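Local coordinates for protein HIRA (Homo sapiens, PDB 5YJE), which cooperates with ASF1A in replication-independent chromatin assembly and forms, through its C-terminal part seen here, a trimer within the H3.3 histone chaperone complex, at residues 131-136 and 147-153; 241-245 and 289-293; 270-274 and 303-309. One frame throughout, in Å; residues are numbered along the deposited sequence.

Interaction 1 (131-136 and 147-153)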
loop_
_atom_site.group_PDB
_atom_site.type_symbol
_atom_site.label_atom_id
_atom_site.label_comp_id
_atom_site.label_asym_id
_atom_site.label_seq_id
_atom_site.Cartn_x
_atom_site.Cartn_y
_atom_site.Cartn_z
ATOM N N LEU B 131 -15.746 -10.751 -0.206
ATOM C CA LEU B 131 -15.269 -10.376 -1.524
ATOM C C LEU B 131 -16.133 -9.254 -2.069
ATOM O O LEU B 131 -17.314 -9.149 -1.723
ATOM C CB LEU B 131 -15.326 -11.565 -2.474
ATOM C CG LEU B 131 -14.453 -12.789 -2.192
ATOM C CD1 LEU B 131 -14.869 -13.967 -3.112
ATOM C CD2 LEU B 131 -12.975 -12.445 -2.367
ATOM N N PRO B 132 -15.564 -8.387 -2.909
ATOM C CA PRO B 132 -16.354 -7.255 -3.434
ATOM C C PRO B 132 -17.484 -7.677 -4.370
ATOM O O PRO B 132 -18.423 -6.897 -4.570
ATOM C CB PRO B 132 -15.307 -6.403 -4.158
ATOM C CG PRO B 132 -14.184 -7.383 -4.490
ATOM C CD PRO B 132 -14.148 -8.316 -3.311
ATOM N N SER B 133 -17.424 -8.879 -4.930
ATOM C CA SER B 133 -18.478 -9.415 -5.781
ATOM C C SER B 133 -18.363 -10.933 -5.734
ATOM O O SER B 133 -17.408 -11.460 -5.145
ATOM C CB SER B 133 -18.364 -8.866 -7.226
ATOM O OG SER B 133 -17.273 -9.400 -7.929
ATOM N N PRO B 134 -19.330 -11.674 -6.310
ATOM C CA PRO B 134 -19.278 -13.144 -6.187
ATOM C C PRO B 134 -18.041 -13.733 -6.842
ATOM O O PRO B 134 -17.496 -13.192 -7.811
ATOM C CB PRO B 134 -20.556 -13.628 -6.890
ATOM C CG PRO B 134 -21.495 -12.471 -6.822
ATOM C CD PRO B 134 -20.599 -11.226 -6.918
ATOM N N ILE B 135 -17.586 -14.845 -6.272
ATOM C CA ILE B 135 -16.449 -15.567 -6.815
ATOM C C ILE B 135 -16.740 -16.034 -8.244
ATOM O O ILE B 135 -17.892 -16.293 -8.630
ATOM C CB ILE B 135 -16.104 -16.772 -5.921
ATOM C CG1 ILE B 135 -14.734 -17.357 -6.295
ATOM C CG2 ILE B 135 -17.277 -17.856 -5.972
ATOM C CD1 ILE B 135 -13.568 -16.399 -6.077
ATOM N N SER B 136 -15.675 -16.137 -9.035
ATOM C CA SER B 136 -15.692 -16.859 -10.301
ATOM C C SER B 136 -14.720 -18.032 -10.267
ATOM O O SER B 136 -15.144 -19.170 -10.444
ATOM C CB SER B 136 -15.378 -15.909 -11.480
ATOM O OG SER B 136 -15.585 -16.562 -12.731
ATOM N N ALA B 147 -8.276 -14.909 -5.898
ATOM C CA ALA B 147 -9.692 -14.914 -6.218
ATOM C C ALA B 147 -9.952 -13.981 -7.399
ATOM O O ALA B 147 -9.549 -12.809 -7.373
ATOM C CB ALA B 147 -10.519 -14.494 -4.999
ATOM N N LEU B 148 -10.608 -14.510 -8.431
ATOM C CA LEU B 148 -11.117 -13.731 -9.560
ATOM C C LEU B 148 -12.635 -13.649 -9.434
ATOM O O LEU B 148 -13.311 -14.685 -9.404
ATOM C CB LEU B 148 -10.738 -14.378 -10.899
ATOM C CG LEU B 148 -9.508 -13.944 -11.713
ATOM C CD1 LEU B 148 -8.201 -14.422 -11.113
ATOM C CD2 LEU B 148 -9.623 -14.471 -13.122
ATOM N N THR B 149 -13.170 -12.437 -9.384
ATOM C CA THR B 149 -14.579 -12.232 -9.088
ATOM C C THR B 149 -15.391 -11.946 -10.352
ATOM O O THR B 149 -14.861 -11.651 -11.428
ATOM C CB THR B 149 -14.766 -11.094 -8.073
ATOM O OG1 THR B 149 -14.323 -9.853 -8.641
ATOM C CG2 THR B 149 -13.997 -11.377 -6.790
ATOM N N ALA B 150 -16.718 -12.051 -10.201
ATOM C CA ALA B 150 -17.618 -11.796 -11.325
ATOM C C ALA B 150 -17.382 -10.422 -11.923
ATOM O O ALA B 150 -17.439 -10.253 -13.142
ATOM C CB ALA B 150 -19.084 -11.910 -10.898
ATOM N N ALA B 151 -17.123 -9.429 -11.083
ATOM C CA ALA B 151 -16.868 -8.094 -11.585
ATOM C C ALA B 151 -15.546 -8.010 -12.363
ATOM O O ALA B 151 -15.232 -6.944 -12.899
ATOM C CB ALA B 151 -16.910 -7.106 -10.416
ATOM N N ALA B 152 -14.801 -9.118 -12.434
ATOM C CA ALA B 152 -13.496 -9.185 -13.071
ATOM C C ALA B 152 -12.438 -8.388 -12.297
ATOM O O ALA B 152 -11.614 -7.682 -12.881
ATOM C CB ALA B 152 -13.569 -8.744 -14.534
ATOM N N THR B 153 -12.456 -8.506 -10.978
ATOM C CA THR B 153 -11.338 -8.101 -10.143
ATOM C C THR B 153 -10.547 -9.327 -9.703
ATOM O O THR B 153 -11.062 -10.448 -9.640
ATOM C CB THR B 153 -11.802 -7.328 -8.901
ATOM O OG1 THR B 153 -12.621 -8.184 -8.103
ATOM C CG2 THR B 153 -12.584 -6.087 -9.288
#
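Strand 135-141 begins beside the end of strand 144-149. Ile-135 and Thr-149 form an antiparallel non-hydrogen-bonded pair, CA to CA 4.4 Å. The bonds lie to each side of it: Ser-136 N to Leu-148 O, 2.8 Å, and Ala-150 N to Pro-134 O, 2.8 Å. Side chains fill in the rest. Ser-133 has chi1 near 72° (p), which brings OG against the turn. OG accepts a hydrogen bond from Ala-151 N at 3.2 Å and lies 3.0 Å from Thr-149 CB. The loop before the strand is thus fastened to the type I turn 149-152. Thr-149 and Thr-153 are both p, and their hydroxyls meet across the turn in a very short hydrogen bond, OG1 to OG1 2.4 Å. Pro-132 CG packs 4.0 Å from Thr-153 OG1. Ile-135 has its CA-to-CB bond directed away, but chi1 t and chi2 p turn CD1 back to 3.8 Å from Ala-147 CB. Leu-131 (m, t) puts CD2 4.1 Å from the same methyl. Small Ala-147 therefore receives two larger side chains. Ser-136 is t, and its OG is hydrogen-bonded to Pro-42 O.

The family belongs to the beta-propeller clan, and successive four-stranded antiparallel sheets resemble propeller blades. Residues 131-134 link two of them. Leu-131 is still backbone-bonded to Arg-113, just before strand 114-119 of the preceding sheet, while Leu-131 and Ala-147 touch Trp-157 on strand 153-158. Loop 41-43 covers this end of the hairpin: Leu-41 is backbone-bonded to Ala-150, and Pro-134 packs on Ile-43.

Interaction 2 (241-245 and 289-293); sequences SGPLA and SSHEY
Two helix N-termini meet here, and the carboxylate of one binds backbone N-H groups at the start of the other. Gly-242 (phi/psi -67/164) is the N-cap of helix 243-247. Pro-243 (-59/-63), Leu-244 (-48/-45) and Ala-245 (-57/-42) form the first turn. Ser-289 (-100/100) is the N-cap of helix 290-307, and residues 290-293 are helical. Tyr-293 N bonds to Ser-289 O at 2.8 Å and closes that first turn. The closest CA pairs are Gly-242 with Glu-292, 6.5 Å, and Pro-243 with Ser-289, 6.7 Å.

Glu-292 makes most of the contact. With chi1 -75° (m), chi2 -177° (t) and chi3 -39°, it extends to helix 243-247 and splits its carboxylate between two amides. Ala-245 N donates to Glu-292 OE2 at 2.8 Å. Leu-244 N donates to Glu-292 OE1 at 2.9 Å, a weak bond with an angle of 125°. This use of the first N-H groups of a helix, which have no acceptor in the preceding turn, is characteristic of acidic side chains at helix starts. Pro-243 offers no N-H and packs its CD 3.2 Å from Glu-292 OE1. Gly-242 suits its place, since a CB would clash with Glu-292 CD. Leu-244 (chi1 t, chi2 p) also lies on Gln-280 and Ala-283, so helix 266-286 borders the site. Ser-289 (chi1 161°, t) steadies the acid from within its own segment: its OG lies 3.3 Å from Pro-243 CD and donates a 2.9 Å hydrogen bond to Glu-292 OE1.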
loop_
_atom_site.group_PDB
_atom_site.type_symbol
_atom_site.label_atom_id
_atom_site.label_comp_id
_atom_site.label_asym_id
_atom_site.label_seq_id
_atom_site.Cartn_x
_atom_site.Cartn_y
_atom_site.Cartn_z
ATOM N N SER B 241 11.522 -24.596 -17.341
ATOM C CA SER B 241 10.820 -24.929 -16.102
ATOM C C SER B 241 10.403 -23.649 -15.371
ATOM O O SER B 241 9.416 -23.647 -14.625
ATOM C CB SER B 241 11.692 -25.812 -15.193
ATOM N N GLY B 242 11.148 -22.560 -15.607
ATOM C CA GLY B 242 10.840 -21.267 -15.034
ATOM C C GLY B 242 9.543 -20.674 -15.556
ATOM O O GLY B 242 9.002 -21.100 -16.580
ATOM N N PRO B 243 9.018 -19.664 -14.861
ATOM C CA PRO B 243 7.769 -19.038 -15.314
ATOM C C PRO B 243 7.893 -18.455 -16.715
ATOM O O PRO B 243 7.196 -18.944 -17.607
ATOM C CB PRO B 243 7.509 -17.948 -14.259
ATOM C CG PRO B 243 8.342 -18.338 -13.082
ATOM C CD PRO B 243 9.544 -19.032 -13.635
ATOM N N LEU B 244 8.772 -17.457 -16.935
ATOM C CA LEU B 244 8.944 -16.796 -18.232
ATOM C C LEU B 244 9.069 -17.798 -19.375
ATOM O O LEU B 244 8.442 -17.639 -20.431
ATOM C CB LEU B 244 10.180 -15.883 -18.218
ATOM C CG LEU B 244 10.396 -14.933 -19.410
ATOM C CD1 LEU B 244 9.310 -13.880 -19.497
ATOM C CD2 LEU B 244 11.759 -14.269 -19.341
ATOM N N ALA B 245 9.876 -18.836 -19.157
ATOM C CA ALA B 245 9.964 -19.909 -20.139
ATOM C C ALA B 245 8.592 -20.519 -20.413
ATOM O O ALA B 245 8.243 -20.771 -21.572
ATOM C CB ALA B 245 10.956 -20.971 -19.668
ATOM N N SER B 289 11.364 -14.097 -11.036
ATOM C CA SER B 289 11.840 -15.451 -11.318
ATOM C C SER B 289 13.366 -15.440 -11.287
ATOM O O SER B 289 14.011 -15.091 -12.279
ATOM C CB SER B 289 11.305 -15.929 -12.664
ATOM O OG SER B 289 12.068 -17.009 -13.163
ATOM N N SER B 290 13.940 -15.879 -10.163
ATOM C CA SER B 290 15.342 -15.600 -9.860
ATOM C C SER B 290 16.301 -16.341 -10.785
ATOM O O SER B 290 17.268 -15.752 -11.293
ATOM C CB SER B 290 15.649 -15.935 -8.395
ATOM O OG SER B 290 15.849 -17.327 -8.228
ATOM N N HIS B 291 16.099 -17.644 -10.965
ATOM C CA HIS B 291 16.993 -18.383 -11.843
ATOM C C HIS B 291 16.954 -17.810 -13.257
ATOM O O HIS B 291 18.001 -17.653 -13.901
ATOM C CB HIS B 291 16.634 -19.869 -11.830
ATOM N N GLU B 292 15.757 -17.445 -13.738
ATOM C CA GLU B 292 15.629 -16.903 -15.089
ATOM C C GLU B 292 16.196 -15.490 -15.175
ATOM O O GLU B 292 16.795 -15.117 -16.194
ATOM C CB GLU B 292 14.166 -16.946 -15.533
ATOM C CG GLU B 292 13.700 -18.363 -15.895
ATOM C CD GLU B 292 12.265 -18.429 -16.399
ATOM O OE1 GLU B 292 11.404 -17.701 -15.859
ATOM O OE2 GLU B 292 12.008 -19.200 -17.354
ATOM N N TYR B 293 16.040 -14.700 -14.108
ATOM C CA TYR B 293 16.659 -13.385 -14.081
ATOM C C TYR B 293 18.168 -13.499 -14.205
ATOM O O TYR B 293 18.786 -12.823 -15.039
ATOM C CB TYR B 293 16.298 -12.626 -12.803
ATOM C CG TYR B 293 16.929 -11.238 -12.773
ATOM C CD1 TYR B 293 16.369 -10.198 -13.486
ATOM C CD2 TYR B 293 18.086 -10.979 -12.046
ATOM C CE1 TYR B 293 16.936 -8.928 -13.483
ATOM C CE2 TYR B 293 18.663 -9.706 -12.029
ATOM C CZ TYR B 293 18.084 -8.687 -12.758
ATOM O OH TYR B 293 18.625 -7.416 -12.773
#

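Interaction 3 (270-274 and 303-309)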
loop_
_atom_site.group_PDB
_atom_site.type_symbol
_atom_site.label_atom_id
_atom_site.label_comp_id
_atom_site.label_asym_id
_atom_site.label_seq_id
_atom_site.Cartn_x
_atom_site.Cartn_y
_atom_site.Cartn_z
ATOM N N GLN B 270 21.531 -5.403 -34.198
ATOM C CA GLN B 270 22.038 -5.197 -32.847
ATOM C C GLN B 270 20.995 -4.522 -31.960
ATOM O O GLN B 270 20.855 -4.869 -30.786
ATOM C CB GLN B 270 23.314 -4.376 -32.860
ATOM C CG GLN B 270 24.514 -5.076 -33.503
ATOM C CD GLN B 270 25.734 -4.166 -33.483
ATOM O OE1 GLN B 270 25.680 -3.048 -33.987
ATOM N NE2 GLN B 270 26.816 -4.622 -32.862
ATOM N N GLU B 271 20.267 -3.545 -32.491
ATOM C CA GLU B 271 19.353 -2.816 -31.622
ATOM C C GLU B 271 18.156 -3.685 -31.272
ATOM O O GLU B 271 17.674 -3.655 -30.134
ATOM C CB GLU B 271 18.932 -1.488 -32.262
ATOM C CG GLU B 271 20.138 -0.558 -32.519
ATOM C CD GLU B 271 19.842 0.939 -32.407
ATOM O OE1 GLU B 271 18.660 1.364 -32.322
ATOM O OE2 GLU B 271 20.827 1.707 -32.400
ATOM N N THR B 272 17.693 -4.505 -32.219
ATOM C CA THR B 272 16.630 -5.443 -31.889
ATOM C C THR B 272 17.117 -6.493 -30.905
ATOM O O THR B 272 16.384 -6.862 -29.984
ATOM C CB THR B 272 16.061 -6.099 -33.142
ATOM O OG1 THR B 272 17.074 -6.892 -33.759
ATOM C CG2 THR B 272 15.550 -5.057 -34.119
ATOM N N THR B 273 18.361 -6.945 -31.050
ATOM C CA THR B 273 18.901 -7.932 -30.122
ATOM C C THR B 273 19.003 -7.354 -28.712
ATOM O O THR B 273 18.629 -8.015 -27.732
ATOM C CB THR B 273 20.263 -8.431 -30.618
ATOM O OG1 THR B 273 20.081 -9.111 -31.858
ATOM C CG2 THR B 273 20.899 -9.403 -29.632
ATOM N N LEU B 274 19.485 -6.113 -28.597
ATOM C CA LEU B 274 19.564 -5.439 -27.308
ATOM C C LEU B 274 18.175 -5.277 -26.687
ATOM O O LEU B 274 17.965 -5.597 -25.512
ATOM C CB LEU B 274 20.225 -4.077 -27.478
ATOM C CG LEU B 274 21.646 -3.758 -27.007
ATOM C CD1 LEU B 274 21.775 -2.269 -26.853
ATOM C CD2 LEU B 274 22.012 -4.420 -25.719
ATOM N N TYR B 303 26.435 -10.347 -24.173
ATOM C CA TYR B 303 26.190 -9.613 -25.404
ATOM C C TYR B 303 26.805 -8.226 -25.353
ATOM O O TYR B 303 27.474 -7.806 -26.301
ATOM C CB TYR B 303 24.696 -9.508 -25.687
ATOM C CG TYR B 303 24.422 -8.959 -27.064
ATOM C CD1 TYR B 303 24.676 -9.730 -28.194
ATOM C CD2 TYR B 303 23.919 -7.672 -27.246
ATOM C CE1 TYR B 303 24.425 -9.245 -29.460
ATOM C CE2 TYR B 303 23.670 -7.170 -28.526
ATOM C CZ TYR B 303 23.927 -7.963 -29.621
ATOM O OH TYR B 303 23.679 -7.502 -30.890
ATOM N N LEU B 304 26.553 -7.482 -24.268
ATOM C CA LEU B 304 27.124 -6.144 -24.139
ATOM C C LEU B 304 28.637 -6.179 -24.289
ATOM O O LEU B 304 29.228 -5.278 -24.896
ATOM C CB LEU B 304 26.754 -5.516 -22.793
ATOM C CG LEU B 304 25.295 -5.290 -22.382
ATOM C CD1 LEU B 304 25.231 -4.667 -20.999
ATOM C CD2 LEU B 304 24.597 -4.418 -23.397
ATOM N N VAL B 305 29.279 -7.217 -23.751
ATOM C CA VAL B 305 30.724 -7.353 -23.896
ATOM C C VAL B 305 31.095 -7.645 -25.351
ATOM O O VAL B 305 31.986 -7.000 -25.918
ATOM C CB VAL B 305 31.257 -8.436 -22.939
ATOM C CG1 VAL B 305 32.648 -8.870 -23.351
ATOM C CG2 VAL B 305 31.264 -7.918 -21.499
ATOM N N ASN B 306 30.405 -8.608 -25.978
ATOM C CA ASN B 306 30.759 -9.037 -27.331
ATOM C C ASN B 306 30.686 -7.881 -28.325
ATOM O O ASN B 306 31.610 -7.675 -29.121
ATOM C CB ASN B 306 29.846 -10.182 -27.784
ATOM C CG ASN B 306 30.163 -11.492 -27.087
ATOM O OD1 ASN B 306 31.219 -11.621 -26.461
ATOM N ND2 ASN B 306 29.251 -12.476 -27.189
ATOM N N GLU B 307 29.586 -7.124 -28.301
ATOM C CA GLU B 307 29.373 -6.017 -29.224
ATOM C C GLU B 307 29.973 -4.709 -28.745
ATOM O O GLU B 307 29.880 -3.713 -29.469
ATOM C CB GLU B 307 27.882 -5.814 -29.468
ATOM C CG GLU B 307 27.154 -7.073 -29.820
ATOM C CD GLU B 307 27.633 -7.658 -31.119
ATOM O OE1 GLU B 307 28.015 -8.845 -31.121
ATOM O OE2 GLU B 307 27.651 -6.920 -32.128
ATOM N N GLY B 308 30.556 -4.686 -27.545
ATOM C CA GLY B 308 31.203 -3.510 -27.003
ATOM C C GLY B 308 30.265 -2.392 -26.597
ATOM O O GLY B 308 30.520 -1.232 -26.933
ATOM N N PHE B 309 29.190 -2.710 -25.869
ATOM C CA PHE B 309 28.258 -1.689 -25.379
ATOM C C PHE B 309 28.784 -1.150 -24.052
ATOM O O PHE B 309 28.427 -1.616 -22.968
ATOM C CB PHE B 309 26.849 -2.251 -25.258
ATOM C CG PHE B 309 26.151 -2.394 -26.576
ATOM C CD1 PHE B 309 25.481 -1.318 -27.134
ATOM C CD2 PHE B 309 26.176 -3.594 -27.265
ATOM C CE1 PHE B 309 24.848 -1.441 -28.357
ATOM C CE2 PHE B 309 25.541 -3.720 -28.486
ATOM C CZ PHE B 309 24.879 -2.652 -29.036
#
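Helices 266-286 and 290-307 form an antiparallel helical hairpin, and this contact is at its open end. The local axes lie 11.8 Å apart at 162°. That wide gap is filled by two aromatic rings. Tyr-303 (chi1 t) pushes its ring toward the first helix. Thr-273 CG2 sits over one ring face, 3.6 Å from the centroid, in a CH-pi contact, and Tyr-303 OH reaches to 3.4 Å from Gln-270 CA. Leu-274 is the main knob from the other side. Its CD2 meets the edge of Tyr-303 at CD2, 4.1 Å, and Leu-304 CD2 at 3.5 Å. Its CD1 lies over the face of Phe-309, 3.9 Å from the ring centroid, in a second CH-pi contact.

Gly-308, with positive phi, leaves the helical conformation in a Schellman motif, and Phe-309 after it points CA to CB toward the first helix. Gln-270 CB touches the edge of this ring at CZ, 4.5 Å. Thr-272, on the side away from this contact, packs on Leu-76 of a second subunit. The contact is thus largely apolar, methyls against rings and against Leu-304, with one polar link, Gln-270 NE2 to Glu-307 OE2 at 2.6 Å; fit of shape, not charge pairing, dominates.

Interactions 2 and 3 both use helix 290-307, one at its start and the other at its end, with centres 22 Å apart. Both also involve helix 266-286, which carries residues 270-274 and borders interaction 2. Interaction 1 belongs to the strand-rich part; its centre is 45 Å from that of interaction 3, across the middle of the chain. None is fully buried. Interaction 2 lies nearest the chain centre, interaction 3 farthest out. Chemistry follows the setting: strand pairing and hydroxyls in 1, a carboxylate at helix amides in 2, ring and methyl packing in 3. Interaction 3 alone has a segment touching another subunit.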